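Local structure of 3-phosphoshikimate 1-carboxyvinyltransferase (Streptomyces sviceus, 7M0O) at residues 353-358 with 377-382; 93-98 with 135-140; 258-263 with 286-291. The protein probably catalyses transfer of the enolpyruvyl group of phosphoenolpyruvate to the 5-hydroxyl of shikimate-3-phosphate, the sixth step of the chorismate pathway. All coordinates share one frame; numbering follows the deposited sequence.

How the interactions relate
Interactions 1 and 3 lie on the same side of the chain's centre, their centres about 23 Å apart, whereas interaction 2 sits on the opposite side, with its centre about 58 Å from that of interaction 1. Interaction 2 is partly buried and pairs two inner strands of one mixed sheet through regular backbone hydrogen bonds. The other two are surface contacts. Interaction 3 lays a helix against outermost strand 286-289 of a second sheet with the same strand order, through apolar side chains and one arginine hydrogen bond to a main-chain carbonyl. Interaction 1 joins two loops, one following strand 347-351 of that second sheet, through methyl groups, weak CH...O contacts and a water.

Interaction 1: 353-358 with 377-382; sequences GPATGA and LRVPGI
Val379 lays CG1 over one face of the peptide group that joins Thr356 to Gly357, 3.6 Å from Gly357 N and 3.8 Å from Thr356 C. Its chi1 of 176° sets CG1 anti to the backbone N, and the other methyl, CG2, meets Ala355 CB at 3.8 Å. A water sits at the N-H of that peptide, slightly to the same side as CG1, and accepts from Gly357 N at 2.9 Å. The same water donates to Pro380 O at 2.6 Å and so ties the two backbones together.

The next peptide, between Gly357 and Ala358, is covered on one face by the carbonyl oxygen of Gly381. Although Gly381 O is 3.3 Å from Ala358 N, it stands above the peptide rather than ahead of the N-H, and the angle is too poor for a hydrogen bond. Weaker CH...O contacts take over: Gly357 CA approaches Pro380 O at 3.4 Å, and Ile382 CA turns its hydrogen to Ala358 O at 3.5 Å with an angle of 155°. The Ile382 branch carrying CG1 rests against Gly357 CA.

Both segments are irregular loops. Residues 353-358 lead from strand 347-351 to strand 359-360, and residues 377-382 link helix 366-375 to strand 383-384. Val379, buried, also touches Phe306, while Leu377 packs on helix 397-406, so the second loop is seated on the body of the domain.

Gly357 is central to the close approach. A beta carbon there would point at the other loop and collide with both Pro380 O and Gly381 O. The loops are thus held by one water bridge, CH...O contacts and methyl packing, with no direct hydrogen bond between them.

Interaction 2: 93-98 with 135-140; sequences HGTYRF and TVRAAG
Val136 and Tyr96 exchange a pair of backbone hydrogen bonds, Val136 N to Tyr96 O at 2.8 Å and nearly straight (168°), and Tyr96 N to Val136 O at 2.9 Å. Two residues along, Ala138 N gives a short 2.7 Å bond to Gly94 O. The return bond from Gly94 N to Ala138 O is longer, 3.1 Å.

These are hydrogen-bonded pairs of an antiparallel ladder; Thr95-Arg137 is the non-hydrogen-bonded pair between them, and His93-Ala139 and Arg97-Thr135 are those on either side. Strands 95-99 and 134-139 are the inner two of a four-stranded mixed sheet in which 70-74 and 122-125 are outermost, one of the beta-alpha-beta-alpha-beta-beta folds from which EPSP synthases are built.

On the face bearing Thr135, its side chain lies beside Arg97, with OG1 3.8 Å from Arg97 CG. Thr135 OG1 is hydrogen-bonded to Glu126 and accepts from a water that also donates to Phe98 O, while the Arg97 guanidinium reaches Asp72 and Glu70. An alanine in place of Thr135 would probably leave Glu126 and the bridging water without their hydroxyl partner and open a gap beside Arg97 CG.

On the other face, Ala138 CB meets the Tyr96 ring at its edge, 4.1 Å from CE2, and Val136 CG2 touches Phe98 CE1 at 4.2 Å. Phe98 in turn packs on helix 79-90.

Interaction 3: 258-263 with 286-291; sequences VDVLRR and LTANMR
Arg263 begins its crossing at CB, which presses on Leu286 CD2 at 3.5 Å. From there the chain bends at chi3 (63°), placing NE back toward the leucine, and the guanidinium ends up lying over the same methyl: Leu286 CD2 stands 3.7 Å from the guanidinium plane, over its centre. NH1 carries the polar link, a 2.9 Å hydrogen bond to Thr287 O that is almost straight (175°), with the oxygen in the plane of the guanidinium. NH2, the other tip atom, comes within 3.9 Å of Leu286 CB.

Helix 257-263 here runs nearly antiparallel to strand 286-289, at 165°, with the short axes 10.0 Å apart. That strand is outermost in a mixed sheet of order 286-289, 311-314, 347-351, 340-344, one of the beta-alpha-beta-alpha-beta-beta sheets of the EPSP synthase fold. It pairs with strand 311-314 through Leu286 and Ala288, which leaves the Thr287 carbonyl on the edge turned from that strand, where Arg263 meets it.

One turn earlier in the helix, Val260 CG1 sits 4.4 Å from Leu286 CD2 and 4.4 Å from Ala288 CB, a looser apolar contact on the same side as Arg263. At the end of the strand, Asn289 OD1 accepts from Arg291 N at 3.0 Å in an Asx turn, and Arg291 O is hydrogen-bonded to Asn318, a residue predicted to bind 3-phosphoshikimate.

Interaction 1: 353-358 with 377-382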
loop_
_atom_site.group_PDB
_atom_site.type_symbol
_atom_site.label_atom_id
_atom_site.label_comp_id
_atom_site.label_asym_id
_atom_site.label_seq_id
_atom_site.Cartn_x
_atom_site.Cartn_y
_atom_site.Cartn_z
ATOM N N GLY A 353 25.371 -19.888 9.338
ATOM C CA GLY A 353 26.272 -20.208 10.419
ATOM C C GLY A 353 25.765 -19.609 11.712
ATOM O O GLY A 353 24.738 -18.920 11.741
ATOM N N PRO A 354 26.473 -19.859 12.818
ATOM C CA PRO A 354 26.008 -19.360 14.118
ATOM C C PRO A 354 25.973 -17.840 14.158
ATOM O O PRO A 354 26.826 -17.160 13.582
ATOM C CB PRO A 354 27.040 -19.919 15.103
ATOM C CG PRO A 354 27.724 -21.037 14.360
ATOM C CD PRO A 354 27.713 -20.650 12.930
ATOM N N ALA A 355 24.972 -17.306 14.843
ATOM C CA ALA A 355 24.818 -15.867 14.973
ATOM C C ALA A 355 24.718 -15.488 16.439
ATOM O O ALA A 355 24.210 -16.254 17.265
ATOM C CB ALA A 355 23.582 -15.357 14.215
ATOM N N THR A 356 25.199 -14.288 16.742
ATOM C CA THR A 356 25.276 -13.753 18.095
ATOM C C THR A 356 24.546 -12.421 18.140
ATOM O O THR A 356 24.704 -11.602 17.234
ATOM C CB THR A 356 26.737 -13.537 18.517
ATOM O OG1 THR A 356 27.445 -14.783 18.465
ATOM C CG2 THR A 356 26.827 -12.985 19.931
ATOM N N GLY A 357 23.794 -12.187 19.216
ATOM C CA GLY A 357 22.964 -10.995 19.293
ATOM C C GLY A 357 23.775 -9.712 19.336
ATOM O O GLY A 357 24.894 -9.663 19.846
ATOM N N ALA A 358 23.189 -8.651 18.782
ATOM C CA ALA A 358 23.786 -7.321 18.814
ATOM C C ALA A 358 22.698 -6.298 18.510
ATOM O O ALA A 358 21.557 -6.645 18.196
ATOM C CB ALA A 358 24.952 -7.213 17.825
ATOM N N LEU A 377 13.760 -14.357 17.000
ATOM C CA LEU A 377 13.121 -15.588 17.464
ATOM C C LEU A 377 14.131 -16.676 17.807
ATOM O O LEU A 377 13.879 -17.495 18.706
ATOM C CB LEU A 377 12.169 -16.115 16.394
ATOM C CG LEU A 377 10.967 -15.232 16.086
ATOM C CD1 LEU A 377 10.150 -15.937 15.040
ATOM C CD2 LEU A 377 10.130 -14.954 17.320
ATOM N N ARG A 378 15.257 -16.735 17.086
ATOM C CA ARG A 378 16.256 -17.770 17.315
ATOM C C ARG A 378 17.586 -17.254 17.847
ATOM O O ARG A 378 18.391 -18.065 18.321
ATOM C CB ARG A 378 16.524 -18.553 16.018
ATOM C CG ARG A 378 15.415 -19.522 15.626
ATOM C CD ARG A 378 15.473 -20.827 16.423
ATOM N NE ARG A 378 16.699 -21.580 16.166
ATOM C CZ ARG A 378 16.897 -22.329 15.084
ATOM N NH1 ARG A 378 15.956 -22.416 14.160
ATOM N NH2 ARG A 378 18.044 -22.973 14.917
ATOM N N VAL A 379 17.844 -15.950 17.763
ATOM C CA VAL A 379 19.098 -15.375 18.247
ATOM C C VAL A 379 18.790 -14.432 19.404
ATOM O O VAL A 379 18.281 -13.324 19.177
ATOM C CB VAL A 379 19.849 -14.632 17.131
ATOM C CG1 VAL A 379 21.096 -13.965 17.686
ATOM C CG2 VAL A 379 20.206 -15.582 15.977
ATOM N N PRO A 380 19.096 -14.815 20.642
ATOM C CA PRO A 380 18.797 -13.939 21.781
ATOM C C PRO A 380 19.665 -12.692 21.783
ATOM O O PRO A 380 20.777 -12.676 21.253
ATOM C CB PRO A 380 19.107 -14.819 23.002
ATOM C CG PRO A 380 19.180 -16.227 22.485
ATOM C CD PRO A 380 19.669 -16.103 21.067
ATOM N N GLY A 381 19.136 -11.627 22.383
ATOM C CA GLY A 381 19.925 -10.418 22.533
ATOM C C GLY A 381 19.994 -9.504 21.334
ATOM O O GLY A 381 20.957 -8.732 21.207
ATOM N N ILE A 382 19.004 -9.553 20.451
ATOM C CA ILE A 382 18.911 -8.599 19.356
ATOM C C ILE A 382 18.065 -7.418 19.802
ATOM O O ILE A 382 16.966 -7.587 20.347
ATOM C CB ILE A 382 18.334 -9.262 18.096
ATOM C CG1 ILE A 382 19.411 -10.141 17.459
ATOM C CG2 ILE A 382 17.817 -8.201 17.123
ATOM C CD1 ILE A 382 19.018 -10.801 16.127
HETATM O O HOH W 1 22.806 -14.305 21.016
#

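Interaction 2: 93-98 with 135-140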
loop_
_atom_site.group_PDB
_atom_site.type_symbol
_atom_site.label_atom_id
_atom_site.label_comp_id
_atom_site.label_asym_id
_atom_site.label_seq_id
_atom_site.Cartn_x
_atom_site.Cartn_y
_atom_site.Cartn_z
ATOM N N HIS A 93 -21.352 18.638 -8.240
ATOM C CA HIS A 93 -22.002 19.904 -8.568
ATOM C C HIS A 93 -22.245 20.684 -7.279
ATOM O O HIS A 93 -23.133 20.339 -6.495
ATOM C CB HIS A 93 -23.309 19.641 -9.325
ATOM C CG HIS A 93 -23.162 18.639 -10.433
ATOM N ND1 HIS A 93 -22.932 19.004 -11.745
ATOM C CD2 HIS A 93 -23.177 17.283 -10.417
ATOM C CE1 HIS A 93 -22.818 17.917 -12.489
ATOM N NE2 HIS A 93 -22.957 16.859 -11.708
ATOM N N GLY A 94 -21.473 21.738 -7.068
ATOM C CA GLY A 94 -21.600 22.529 -5.861
ATOM C C GLY A 94 -20.340 23.345 -5.652
ATOM O O GLY A 94 -19.477 23.409 -6.520
ATOM N N THR A 95 -20.260 23.977 -4.480
ATOM C CA THR A 95 -19.108 24.814 -4.122
ATOM C C THR A 95 -18.435 24.256 -2.872
ATOM O O THR A 95 -19.051 24.218 -1.804
ATOM C CB THR A 95 -19.519 26.269 -3.900
ATOM O OG1 THR A 95 -20.319 26.711 -5.002
ATOM C CG2 THR A 95 -18.287 27.151 -3.790
ATOM N N TYR A 96 -17.175 23.833 -3.003
ATOM C CA TYR A 96 -16.502 23.060 -1.955
ATOM C C TYR A 96 -15.159 23.690 -1.609
ATOM O O TYR A 96 -14.266 23.778 -2.460
ATOM C CB TYR A 96 -16.335 21.602 -2.401
ATOM C CG TYR A 96 -17.655 21.025 -2.868
ATOM C CD1 TYR A 96 -18.676 20.786 -1.960
ATOM C CD2 TYR A 96 -17.908 20.781 -4.225
ATOM C CE1 TYR A 96 -19.899 20.280 -2.364
ATOM C CE2 TYR A 96 -19.121 20.265 -4.630
ATOM C CZ TYR A 96 -20.117 20.027 -3.696
ATOM O OH TYR A 96 -21.337 19.523 -4.089
ATOM N N ARG A 97 -15.018 24.101 -0.348
ATOM C CA ARG A 97 -13.816 24.772 0.145
ATOM C C ARG A 97 -13.005 23.777 0.972
ATOM O O ARG A 97 -13.439 23.358 2.050
ATOM C CB ARG A 97 -14.189 26.006 0.967
ATOM C CG ARG A 97 -14.882 27.088 0.157
ATOM C CD ARG A 97 -15.430 28.201 1.040
ATOM N NE ARG A 97 -16.519 27.717 1.880
ATOM C CZ ARG A 97 -17.792 27.673 1.503
ATOM N NH1 ARG A 97 -18.144 28.094 0.292
ATOM N NH2 ARG A 97 -18.714 27.205 2.338
ATOM N N PHE A 98 -11.830 23.400 0.467
ATOM C CA PHE A 98 -10.970 22.423 1.124
ATOM C C PHE A 98 -9.838 23.110 1.877
ATOM O O PHE A 98 -9.331 24.157 1.466
ATOM C CB PHE A 98 -10.386 21.449 0.094
ATOM C CG PHE A 98 -11.408 20.522 -0.505
ATOM C CD1 PHE A 98 -12.069 20.845 -1.680
ATOM C CD2 PHE A 98 -11.693 19.306 0.103
ATOM C CE1 PHE A 98 -13.017 19.983 -2.229
ATOM C CE2 PHE A 98 -12.637 18.440 -0.450
ATOM C CZ PHE A 98 -13.298 18.788 -1.618
ATOM N N THR A 135 -10.406 25.808 -3.523
ATOM C CA THR A 135 -11.854 25.872 -3.656
ATOM C C THR A 135 -12.260 25.313 -5.013
ATOM O O THR A 135 -11.722 25.738 -6.038
ATOM C CB THR A 135 -12.321 27.319 -3.480
ATOM O OG1 THR A 135 -11.981 27.749 -2.153
ATOM C CG2 THR A 135 -13.832 27.444 -3.683
ATOM N N VAL A 136 -13.195 24.359 -5.015
ATOM C CA VAL A 136 -13.740 23.777 -6.243
ATOM C C VAL A 136 -15.180 24.236 -6.428
ATOM O O VAL A 136 -16.066 23.870 -5.642
ATOM C CB VAL A 136 -13.687 22.242 -6.237
ATOM C CG1 VAL A 136 -14.225 21.693 -7.578
ATOM C CG2 VAL A 136 -12.282 21.724 -5.933
ATOM N N ARG A 137 -15.424 24.991 -7.497
ATOM C CA ARG A 137 -16.778 25.303 -7.960
ATOM C C ARG A 137 -17.134 24.269 -9.020
ATOM O O ARG A 137 -16.904 24.466 -10.214
ATOM C CB ARG A 137 -16.845 26.727 -8.490
ATOM C CG ARG A 137 -16.596 27.780 -7.395
ATOM C CD ARG A 137 -16.154 29.137 -7.958
ATOM N NE ARG A 137 -16.216 30.218 -6.970
ATOM C CZ ARG A 137 -15.248 30.528 -6.107
ATOM N NH1 ARG A 137 -14.117 29.840 -6.093
ATOM N NH2 ARG A 137 -15.408 31.536 -5.252
ATOM N N ALA A 138 -17.685 23.143 -8.565
ATOM C CA ALA A 138 -17.842 21.950 -9.390
ATOM C C ALA A 138 -19.104 22.016 -10.248
ATOM O O ALA A 138 -20.156 22.490 -9.802
ATOM C CB ALA A 138 -17.888 20.708 -8.487
ATOM N N ALA A 139 -18.990 21.517 -11.482
ATOM C CA ALA A 139 -20.129 21.346 -12.383
ATOM C C ALA A 139 -19.910 20.118 -13.265
ATOM O O ALA A 139 -20.187 20.139 -14.469
ATOM C CB ALA A 139 -20.350 22.593 -13.241
ATOM N N GLY A 140 -19.406 19.036 -12.674
ATOM C CA GLY A 140 -19.037 17.850 -13.420
ATOM C C GLY A 140 -17.790 18.013 -14.265
ATOM O O GLY A 140 -17.241 19.121 -14.374
HETATM O O HOH W 2 -10.601 26.790 0.446
#

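Interaction 3: 258-263 with 286-291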
loop_
_atom_site.group_PDB
_atom_site.type_symbol
_atom_site.label_atom_id
_atom_site.label_comp_id
_atom_site.label_asym_id
_atom_site.label_seq_id
_atom_site.Cartn_x
_atom_site.Cartn_y
_atom_site.Cartn_z
ATOM N N VAL A 258 5.785 -15.902 -0.347
ATOM C CA VAL A 258 5.563 -17.235 0.220
ATOM C C VAL A 258 5.974 -18.337 -0.750
ATOM O O VAL A 258 6.246 -19.459 -0.315
ATOM C CB VAL A 258 4.107 -17.460 0.686
ATOM C CG1 VAL A 258 3.679 -16.405 1.694
ATOM C CG2 VAL A 258 3.131 -17.532 -0.496
ATOM N N ASP A 259 6.030 -18.045 -2.050
ATOM C CA ASP A 259 6.530 -19.023 -3.008
ATOM C C ASP A 259 8.019 -19.279 -2.800
ATOM O O ASP A 259 8.491 -20.397 -3.035
ATOM C CB ASP A 259 6.248 -18.542 -4.437
ATOM C CG ASP A 259 4.763 -18.419 -4.727
ATOM O OD1 ASP A 259 4.000 -19.290 -4.269
ATOM O OD2 ASP A 259 4.352 -17.448 -5.409
ATOM N N VAL A 260 8.756 -18.262 -2.333
ATOM C CA VAL A 260 10.152 -18.441 -1.924
ATOM C C VAL A 260 10.232 -19.335 -0.691
ATOM O O VAL A 260 11.063 -20.246 -0.616
ATOM C CB VAL A 260 10.815 -17.075 -1.666
ATOM C CG1 VAL A 260 12.269 -17.271 -1.234
ATOM C CG2 VAL A 260 10.750 -16.188 -2.925
ATOM N N LEU A 261 9.390 -19.073 0.308
ATOM C CA LEU A 261 9.384 -19.924 1.497
ATOM C C LEU A 261 9.089 -21.383 1.146
ATOM O O LEU A 261 9.712 -22.300 1.701
ATOM C CB LEU A 261 8.366 -19.407 2.516
ATOM C CG LEU A 261 8.636 -17.998 3.052
ATOM C CD1 LEU A 261 7.536 -17.602 4.026
ATOM C CD2 LEU A 261 10.033 -17.878 3.697
ATOM N N ARG A 262 8.169 -21.620 0.207
ATOM C CA ARG A 262 7.884 -22.988 -0.217
ATOM C C ARG A 262 9.114 -23.642 -0.852
ATOM O O ARG A 262 9.412 -24.814 -0.585
ATOM C CB ARG A 262 6.698 -23.001 -1.183
ATOM C CG ARG A 262 6.199 -24.422 -1.474
ATOM C CD ARG A 262 5.229 -24.472 -2.646
ATOM N NE ARG A 262 3.920 -23.917 -2.304
ATOM C CZ ARG A 262 3.455 -22.777 -2.812
ATOM N NH1 ARG A 262 4.195 -22.085 -3.666
ATOM N NH2 ARG A 262 2.262 -22.320 -2.466
ATOM N N ARG A 263 9.850 -22.894 -1.687
ATOM C CA ARG A 263 11.092 -23.403 -2.278
ATOM C C ARG A 263 12.146 -23.745 -1.225
ATOM O O ARG A 263 13.029 -24.585 -1.470
ATOM C CB ARG A 263 11.676 -22.370 -3.250
ATOM C CG ARG A 263 10.948 -22.174 -4.571
ATOM C CD ARG A 263 11.792 -21.294 -5.503
ATOM N NE ARG A 263 13.051 -21.965 -5.812
ATOM C CZ ARG A 263 14.224 -21.359 -5.988
ATOM N NH1 ARG A 263 14.340 -20.031 -5.924
ATOM N NH2 ARG A 263 15.286 -22.096 -6.256
ATOM N N LEU A 286 19.051 -21.375 -1.385
ATOM C CA LEU A 286 18.614 -21.204 -2.762
ATOM C C LEU A 286 19.139 -19.877 -3.284
ATOM O O LEU A 286 19.646 -19.041 -2.530
ATOM C CB LEU A 286 17.088 -21.242 -2.912
ATOM C CG LEU A 286 16.156 -20.512 -1.932
ATOM C CD1 LEU A 286 16.365 -19.009 -1.884
ATOM C CD2 LEU A 286 14.698 -20.831 -2.246
ATOM N N THR A 287 18.988 -19.706 -4.589
ATOM C CA THR A 287 19.102 -18.419 -5.256
ATOM C C THR A 287 17.705 -17.936 -5.599
ATOM O O THR A 287 16.915 -18.689 -6.173
ATOM C CB THR A 287 19.935 -18.541 -6.528
ATOM O OG1 THR A 287 21.281 -18.871 -6.179
ATOM C CG2 THR A 287 19.906 -17.222 -7.297
ATOM N N ALA A 288 17.403 -16.680 -5.269
ATOM C CA ALA A 288 16.082 -16.119 -5.522
ATOM C C ALA A 288 16.227 -14.779 -6.234
ATOM O O ALA A 288 16.914 -13.876 -5.744
ATOM C CB ALA A 288 15.301 -15.959 -4.212
ATOM N N ASN A 289 15.589 -14.654 -7.389
ATOM C CA ASN A 289 15.472 -13.358 -8.049
ATOM C C ASN A 289 14.311 -12.619 -7.397
ATOM O O ASN A 289 13.155 -13.031 -7.540
ATOM C CB ASN A 289 15.252 -13.558 -9.548
ATOM C CG ASN A 289 15.100 -12.252 -10.310
ATOM O OD1 ASN A 289 14.424 -11.318 -9.869
ATOM N ND2 ASN A 289 15.720 -12.192 -11.480
ATOM N N MET A 290 14.605 -11.531 -6.667
ATOM C CA MET A 290 13.560 -10.811 -5.942
ATOM C C MET A 290 13.262 -9.430 -6.529
ATOM O O MET A 290 12.764 -8.548 -5.825
ATOM C CB MET A 290 13.927 -10.717 -4.456
ATOM C CG MET A 290 13.992 -12.100 -3.793
ATOM S SD MET A 290 14.206 -12.110 -1.972
ATOM C CE MET A 290 12.522 -11.859 -1.390
ATOM N N ARG A 291 13.544 -9.233 -7.828
ATOM C CA ARG A 291 13.301 -7.933 -8.468
ATOM C C ARG A 291 11.876 -7.435 -8.242
ATOM O O ARG A 291 11.659 -6.267 -7.896
ATOM C CB ARG A 291 13.591 -8.010 -9.968
ATOM C CG ARG A 291 13.307 -6.685 -10.682
ATOM C CD ARG A 291 13.619 -6.774 -12.162
ATOM N NE ARG A 291 13.195 -8.058 -12.711
ATOM C CZ ARG A 291 11.977 -8.311 -13.173
ATOM N NH1 ARG A 291 11.050 -7.360 -13.164
ATOM N NH2 ARG A 291 11.688 -9.516 -13.646
#